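Putative fusidic acid resistance protein (Staphylococcus aureus, PDB 2YB5) probably binds elongation factor G through a zinc-finger fold and confers resistance to fusidic acid by helping to clear the stalled factor from the ribosome. Local coordinates at residues A[200-203]-A[204-208]. Residues are numbered along the deposited sequence; the frame is centred on the assembly and turned at random.
Sequences NLDD and INNLY
Asp203 caps the start of helix 204-214, taking up two of its first amide hydrogens. Its side-chain OD1 accepts from Asn205 N at 3.0 Å, the classic N-cap bond, though the donor arrives from above the carboxylate plane, 53° out of it. CG stands anti to the backbone N (chi1 -167°), which sets the carboxylate beside its own carbonyl carbon, where OD1 can meet Asn205 N and also lies 3.2 Å from Asn205 CB. The backbone carbonyl does the second job: Asp203 O receives Asn206 N at 2.8 Å, the bond of the first turn. Within the helix, Ile204 O takes over as acceptor for Tyr208 N at 3.1 Å.

Asn206 points its side chain back toward the loop, CB 3.3 Å from Asp203 O and 3.9 Å from Leu201 CD1. Leu201 and Asn206 run alongside one another, heading opposite ways, and Leu201 packs against the zinc site of Cys158, Cys161, Cys191 and Cys197. Asp202 OD2 accepts a hydrogen bond from Gln17 NE2 of helix 9-27, tying the turn to the N-terminal helices. The Asp203 carboxylate, probably ionised, should interact favourably with the helix dipole while Asp203 satisfies the amides of Asn205 and Asn206, which lack an acceptor in a preceding helical turn.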
loop_
_atom_site.group_PDB
_atom_site.type_symbol
_atom_site.label_atom_id
_atom_site.label_comp_id
_atom_site.label_asym_id
_atom_site.label_seq_id
_atom_site.Cartn_x
_atom_site.Cartn_y
_atom_site.Cartn_z
ATOM N N ASN A 200 0.743 -4.678 1.870
ATOM C CA ASN A 200 -0.012 -5.480 0.908
ATOM C C ASN A 200 -0.666 -4.659 -0.207
ATOM O O ASN A 200 -1.030 -5.205 -1.248
ATOM C CB ASN A 200 -1.144 -6.244 1.618
ATOM C CG ASN A 200 -0.673 -7.016 2.855
ATOM O OD1 ASN A 200 0.507 -7.390 2.969
ATOM N ND2 ASN A 200 -1.614 -7.255 3.796
ATOM N N LEU A 201 -0.872 -3.368 0.025
ATOM C CA LEU A 201 -1.718 -2.575 -0.865
ATOM C C LEU A 201 -0.995 -2.212 -2.164
ATOM O O LEU A 201 -0.069 -1.400 -2.159
ATOM C CB LEU A 201 -2.202 -1.302 -0.154
ATOM C CG LEU A 201 -3.058 -0.333 -0.973
ATOM C CD1 LEU A 201 -4.320 -1.014 -1.518
ATOM C CD2 LEU A 201 -3.423 0.907 -0.127
ATOM N N ASP A 202 -1.434 -2.789 -3.282
ATOM C CA ASP A 202 -0.750 -2.529 -4.562
ATOM C C ASP A 202 -1.487 -1.572 -5.503
ATOM O O ASP A 202 -0.992 -1.298 -6.591
ATOM C CB ASP A 202 -0.410 -3.827 -5.283
ATOM C CG ASP A 202 -1.633 -4.639 -5.645
ATOM O OD1 ASP A 202 -2.767 -4.114 -5.583
ATOM O OD2 ASP A 202 -1.453 -5.815 -5.981
ATOM N N ASP A 203 -2.636 -1.038 -5.076
ATOM C CA ASP A 203 -3.404 -0.098 -5.900
ATOM C C ASP A 203 -4.218 0.872 -5.037
ATOM O O ASP A 203 -5.182 0.465 -4.389
ATOM C CB ASP A 203 -4.320 -0.881 -6.847
ATOM C CG ASP A 203 -4.926 -0.021 -7.948
ATOM O OD1 ASP A 203 -4.839 1.216 -7.880
ATOM O OD2 ASP A 203 -5.503 -0.598 -8.893
ATOM N N ILE A 204 -3.831 2.150 -5.034
ATOM C CA ILE A 204 -4.547 3.188 -4.243
ATOM C C ILE A 204 -6.029 3.256 -4.604
ATOM O O ILE A 204 -6.845 3.652 -3.773
ATOM C CB ILE A 204 -3.908 4.597 -4.377
ATOM C CG1 ILE A 204 -4.398 5.541 -3.267
ATOM C CG2 ILE A 204 -4.170 5.215 -5.769
ATOM C CD1 ILE A 204 -3.859 5.198 -1.890
ATOM N N ASN A 205 -6.375 2.834 -5.827
ATOM C CA ASN A 205 -7.773 2.723 -6.235
ATOM C C ASN A 205 -8.594 1.860 -5.289
ATOM O O ASN A 205 -9.764 2.149 -5.082
ATOM C CB ASN A 205 -7.915 2.170 -7.662
ATOM C CG ASN A 205 -7.718 3.221 -8.731
ATOM O OD1 ASN A 205 -7.680 4.416 -8.455
ATOM N ND2 ASN A 205 -7.607 2.769 -9.986
ATOM N N ASN A 206 -7.989 0.808 -4.729
ATOM C CA ASN A 206 -8.678 -0.069 -3.781
ATOM C C ASN A 206 -9.145 0.717 -2.550
ATOM O O ASN A 206 -10.214 0.451 -2.012
ATOM C CB ASN A 206 -7.788 -1.230 -3.318
ATOM C CG ASN A 206 -7.340 -2.172 -4.465
ATOM O OD1 ASN A 206 -7.759 -2.038 -5.617
ATOM N ND2 ASN A 206 -6.477 -3.130 -4.128
ATOM N N LEU A 207 -8.329 1.670 -2.094
ATOM C CA LEU A 207 -8.709 2.520 -0.970
ATOM C C LEU A 207 -9.793 3.514 -1.370
ATOM O O LEU A 207 -10.725 3.766 -0.593
ATOM C CB LEU A 207 -7.497 3.282 -0.430
ATOM C CG LEU A 207 -7.777 4.210 0.751
ATOM C CD1 LEU A 207 -8.264 3.406 1.963
ATOM C CD2 LEU A 207 -6.516 5.023 1.079
ATOM N N TYR A 208 -9.664 4.097 -2.562
ATOM C CA TYR A 208 -10.677 5.037 -3.046
ATOM C C TYR A 208 -12.046 4.365 -3.183
ATOM O O TYR A 208 -13.061 4.980 -2.880
ATOM C CB TYR A 208 -10.288 5.636 -4.399
ATOM C CG TYR A 208 -9.065 6.518 -4.405
ATOM C CD1 TYR A 208 -8.574 7.110 -3.239
ATOM C CD2 TYR A 208 -8.406 6.784 -5.603
ATOM C CE1 TYR A 208 -7.457 7.941 -3.279
ATOM C CE2 TYR A 208 -7.292 7.597 -5.649
ATOM C CZ TYR A 208 -6.820 8.170 -4.489
ATOM O OH TYR A 208 -5.711 8.975 -4.550
#